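Local coordinates for protein myosin light chain 1 (Saccharomyces cerevisiae, PDB 1M45) that serves as a light chain for yeast class II and class V myosins by binding their IQ motifs, and takes part in cytokinesis, at residues 80-90 with 138-146. Residues are numbered along the deposited sequence; the frame is centred on the assembly and turned at random.
Sequences AKTEDFVKAFQ and YKKFIEDVL
Tyr138 OH has two hydrogen-bond partners, a water and Asp93 OD2. The water molecule donates to Tyr138 OH at 2.7 Å and also to Gln90 OE1, so it bridges the two helices. Asp93 is a residue inferred to belong to a calcium site. Gln90 CG lies 3.4 Å from Tyr138 OH.

The Tyr138 and Phe89 side chains lie alongside each other and point opposite ways. Their ring planes are within 14° of parallel, but the rings are offset so far that little of one covers the other. Each instead takes the other's CB over one face: Phe89 CB sits 3.5 Å from the centroid of the Tyr138 ring, and Tyr138 CB lies above the Phe89 ring toward its rim. Tyr138 CG stands between its own backbone N and carbonyl carbon (chi1 50°), which lays the ring across Phe89 CB. A leucine here would probably leave Phe89 CB without its aromatic face and deprive the water and Asp93 of their shared hydroxyl.

Ile142 fills the middle with two branches. Ile142 CD1 approaches Phe89 CE1 to 3.6 Å and also meets Phe85 CB. Its CG2, anti to the backbone N, reaches the edge of the Phe85 ring and Thr82 CA. The far end of Phe89, CZ, meets Phe141 CE2 at 3.9 Å, the two side chains standing roughly perpendicular. Leu146 closes the other end, with CD1 at the edge of the Phe85 ring and CD2 against Ala80 CB. Phe85 also meets an aromatic ring of the bound peptide.

The helices run roughly antiparallel, at 141°, their axes coming within 10.1 Å of each other over these segments. This is the pairing of first and last helices in a two-EF-hand lobe, here the C-terminal lobe of a calmodulin-like light chain.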
loop_
_atom_site.group_PDB
_atom_site.type_symbol
_atom_site.label_atom_id
_atom_site.label_comp_id
_atom_site.label_asym_id
_atom_site.label_seq_id
_atom_site.Cartn_x
_atom_site.Cartn_y
_atom_site.Cartn_z
ATOM N N ALA A 80 -3.661 1.127 10.621
ATOM C CA ALA A 80 -4.692 0.108 10.400
ATOM C C ALA A 80 -4.484 -1.121 11.234
ATOM O O ALA A 80 -3.341 -1.496 11.522
ATOM C CB ALA A 80 -4.761 -0.295 8.906
ATOM N N LYS A 81 -5.589 -1.772 11.606
ATOM C CA LYS A 81 -5.519 -2.959 12.442
ATOM C C LYS A 81 -6.229 -4.115 11.755
ATOM O O LYS A 81 -7.135 -3.902 10.949
ATOM C CB LYS A 81 -6.179 -2.680 13.800
ATOM C CG LYS A 81 -5.493 -1.578 14.585
ATOM C CD LYS A 81 -6.111 -1.480 15.985
ATOM C CE LYS A 81 -5.289 -0.568 16.869
ATOM N NZ LYS A 81 -5.773 -0.649 18.295
ATOM N N THR A 82 -5.871 -5.338 12.123
ATOM C CA THR A 82 -6.510 -6.507 11.521
ATOM C C THR A 82 -8.030 -6.455 11.651
ATOM O O THR A 82 -8.762 -6.796 10.710
ATOM C CB THR A 82 -5.955 -7.773 12.172
ATOM O OG1 THR A 82 -4.543 -7.820 11.901
ATOM C CG2 THR A 82 -6.525 -9.004 11.516
ATOM N N GLU A 83 -8.511 -5.998 12.798
ATOM C CA GLU A 83 -9.939 -5.945 13.026
ATOM C C GLU A 83 -10.684 -5.037 12.039
ATOM O O GLU A 83 -11.878 -5.205 11.847
ATOM C CB GLU A 83 -10.233 -5.524 14.471
ATOM C CG GLU A 83 -9.871 -4.083 14.790
ATOM C CD GLU A 83 -10.303 -3.716 16.183
ATOM O OE1 GLU A 83 -9.610 -4.157 17.121
ATOM O OE2 GLU A 83 -11.326 -3.010 16.323
ATOM N N ASP A 84 -9.982 -4.077 11.434
ATOM C CA ASP A 84 -10.587 -3.176 10.453
ATOM C C ASP A 84 -11.057 -3.921 9.207
ATOM O O ASP A 84 -11.924 -3.423 8.491
ATOM C CB ASP A 84 -9.584 -2.116 10.020
ATOM C CG ASP A 84 -9.299 -1.103 11.125
ATOM O OD1 ASP A 84 -10.258 -0.741 11.872
ATOM O OD2 ASP A 84 -8.162 -0.631 11.328
ATOM N N PHE A 85 -10.510 -5.100 8.951
ATOM C CA PHE A 85 -10.790 -5.782 7.660
ATOM C C PHE A 85 -11.446 -7.148 7.736
ATOM O O PHE A 85 -11.845 -7.698 6.703
ATOM C CB PHE A 85 -9.488 -5.910 6.886
ATOM C CG PHE A 85 -8.774 -4.615 6.741
ATOM C CD1 PHE A 85 -7.515 -4.441 7.309
ATOM C CD2 PHE A 85 -9.385 -3.529 6.105
ATOM C CE1 PHE A 85 -6.853 -3.211 7.211
ATOM C CE2 PHE A 85 -8.730 -2.307 6.046
ATOM C CZ PHE A 85 -7.443 -2.171 6.588
ATOM N N VAL A 86 -11.536 -7.705 8.950
ATOM C CA VAL A 86 -12.127 -9.022 9.129
ATOM C C VAL A 86 -13.569 -9.113 8.665
ATOM O O VAL A 86 -13.919 -10.043 7.949
ATOM C CB VAL A 86 -12.003 -9.487 10.611
ATOM C CG1 VAL A 86 -12.780 -10.781 10.883
ATOM C CG2 VAL A 86 -10.554 -9.672 10.949
ATOM N N LYS A 87 -14.400 -8.151 9.059
ATOM C CA LYS A 87 -15.796 -8.141 8.624
ATOM C C LYS A 87 -15.946 -8.125 7.104
ATOM O O LYS A 87 -16.821 -8.801 6.548
ATOM C CB LYS A 87 -16.537 -6.959 9.253
ATOM C CG LYS A 87 -16.896 -7.218 10.705
ATOM C CD LYS A 87 -17.742 -6.097 11.283
ATOM C CE LYS A 87 -18.182 -6.422 12.705
ATOM N NZ LYS A 87 -17.035 -6.555 13.668
ATOM N N ALA A 88 -15.077 -7.366 6.428
ATOM C CA ALA A 88 -15.090 -7.325 4.957
ATOM C C ALA A 88 -14.806 -8.701 4.334
ATOM O O ALA A 88 -15.438 -9.086 3.325
ATOM C CB ALA A 88 -14.105 -6.258 4.398
ATOM N N PHE A 89 -13.846 -9.427 4.910
ATOM C CA PHE A 89 -13.533 -10.771 4.427
ATOM C C PHE A 89 -14.673 -11.738 4.818
ATOM O O PHE A 89 -14.943 -12.692 4.100
ATOM C CB PHE A 89 -12.202 -11.273 4.990
ATOM C CG PHE A 89 -11.012 -10.766 4.242
ATOM C CD1 PHE A 89 -10.365 -9.601 4.629
ATOM C CD2 PHE A 89 -10.602 -11.413 3.080
ATOM C CE1 PHE A 89 -9.268 -9.138 3.917
ATOM C CE2 PHE A 89 -9.512 -10.953 2.352
ATOM C CZ PHE A 89 -8.844 -9.804 2.779
ATOM N N GLN A 90 -15.297 -11.502 5.966
ATOM C CA GLN A 90 -16.344 -12.414 6.414
ATOM C C GLN A 90 -17.491 -12.410 5.418
ATOM O O GLN A 90 -18.212 -13.383 5.296
ATOM C CB GLN A 90 -16.797 -12.113 7.835
ATOM C CG GLN A 90 -15.758 -12.577 8.839
ATOM C CD GLN A 90 -16.128 -12.280 10.289
ATOM O OE1 GLN A 90 -15.449 -12.749 11.211
ATOM N NE2 GLN A 90 -17.193 -11.510 10.498
ATOM N N TYR A 138 -7.269 -15.460 5.654
ATOM C CA TYR A 138 -7.277 -14.002 5.483
ATOM C C TYR A 138 -6.726 -13.232 6.661
ATOM O O TYR A 138 -6.135 -12.184 6.467
ATOM C CB TYR A 138 -8.614 -13.453 5.061
ATOM C CG TYR A 138 -9.839 -13.858 5.837
ATOM C CD1 TYR A 138 -10.153 -13.241 7.049
ATOM C CD2 TYR A 138 -10.760 -14.754 5.288
ATOM C CE1 TYR A 138 -11.332 -13.549 7.725
ATOM C CE2 TYR A 138 -11.932 -15.071 5.959
ATOM C CZ TYR A 138 -12.214 -14.466 7.173
ATOM O OH TYR A 138 -13.374 -14.800 7.823
ATOM N N LYS A 139 -6.877 -13.762 7.870
ATOM C CA LYS A 139 -6.227 -13.079 8.997
ATOM C C LYS A 139 -4.708 -13.059 8.847
ATOM O O LYS A 139 -4.070 -12.047 9.184
ATOM C CB LYS A 139 -6.597 -13.729 10.329
ATOM C CG LYS A 139 -7.968 -13.324 10.827
ATOM C CD LYS A 139 -8.202 -13.893 12.223
ATOM C CE LYS A 139 -9.492 -13.411 12.789
ATOM N NZ LYS A 139 -9.508 -11.949 12.950
ATOM N N LYS A 140 -4.137 -14.171 8.392
ATOM C CA LYS A 140 -2.701 -14.228 8.165
ATOM C C LYS A 140 -2.306 -13.296 7.026
ATOM O O LYS A 140 -1.281 -12.602 7.094
ATOM C CB LYS A 140 -2.250 -15.668 7.895
ATOM C CG LYS A 140 -0.777 -15.765 7.605
ATOM C CD LYS A 140 -0.342 -17.217 7.318
ATOM C CE LYS A 140 1.189 -17.350 7.405
ATOM N NZ LYS A 140 1.928 -16.480 6.423
ATOM N N PHE A 141 -3.136 -13.260 5.991
ATOM C CA PHE A 141 -2.904 -12.379 4.872
ATOM C C PHE A 141 -2.901 -10.931 5.343
ATOM O O PHE A 141 -1.978 -10.180 5.019
ATOM C CB PHE A 141 -3.973 -12.619 3.798
ATOM C CG PHE A 141 -4.027 -11.545 2.749
ATOM C CD1 PHE A 141 -3.064 -11.497 1.744
ATOM C CD2 PHE A 141 -5.060 -10.604 2.757
ATOM C CE1 PHE A 141 -3.123 -10.478 0.753
ATOM C CE2 PHE A 141 -5.126 -9.584 1.797
ATOM C CZ PHE A 141 -4.155 -9.524 0.791
ATOM N N ILE A 142 -3.935 -10.537 6.097
ATOM C CA ILE A 142 -4.021 -9.165 6.602
ATOM C C ILE A 142 -2.792 -8.829 7.439
ATOM O O ILE A 142 -2.222 -7.722 7.323
ATOM C CB ILE A 142 -5.288 -8.959 7.403
ATOM C CG1 ILE A 142 -6.502 -9.059 6.463
ATOM C CG2 ILE A 142 -5.290 -7.577 8.051
ATOM C CD1 ILE A 142 -7.833 -9.316 7.243
ATOM N N GLU A 143 -2.381 -9.769 8.292
ATOM C CA GLU A 143 -1.188 -9.529 9.140
ATOM C C GLU A 143 0.055 -9.242 8.299
ATOM O O GLU A 143 0.836 -8.330 8.600
ATOM C CB GLU A 143 -0.922 -10.699 10.076
ATOM C CG GLU A 143 -2.046 -10.857 11.078
ATOM C CD GLU A 143 -2.056 -9.765 12.123
ATOM O OE1 GLU A 143 -0.965 -9.246 12.477
ATOM O OE2 GLU A 143 -3.154 -9.420 12.583
ATOM N N ASP A 144 0.212 -10.004 7.224
ATOM C CA ASP A 144 1.357 -9.787 6.346
ATOM C C ASP A 144 1.310 -8.419 5.676
ATOM O O ASP A 144 2.323 -7.707 5.575
ATOM C CB ASP A 144 1.397 -10.898 5.284
ATOM C CG ASP A 144 1.907 -12.223 5.842
ATOM O OD1 ASP A 144 1.827 -13.242 5.103
ATOM O OD2 ASP A 144 2.350 -12.378 7.000
ATOM N N VAL A 145 0.134 -8.033 5.202
ATOM C CA VAL A 145 -0.002 -6.778 4.481
ATOM C C VAL A 145 0.261 -5.604 5.420
ATOM O O VAL A 145 0.802 -4.598 4.985
ATOM C CB VAL A 145 -1.414 -6.672 3.843
ATOM C CG1 VAL A 145 -1.761 -5.233 3.368
ATOM C CG2 VAL A 145 -1.520 -7.683 2.672
ATOM N N LEU A 146 -0.172 -5.739 6.676
ATOM C CA LEU A 146 -0.017 -4.679 7.646
ATOM C C LEU A 146 1.314 -4.648 8.401
ATOM O O LEU A 146 1.604 -3.653 9.105
ATOM C CB LEU A 146 -1.195 -4.683 8.611
ATOM C CG LEU A 146 -2.594 -4.482 8.008
ATOM C CD1 LEU A 146 -3.562 -4.495 9.199
ATOM C CD2 LEU A 146 -2.703 -3.189 7.182
HETATM O O HOH W 1 -13.456 -14.987 10.496
#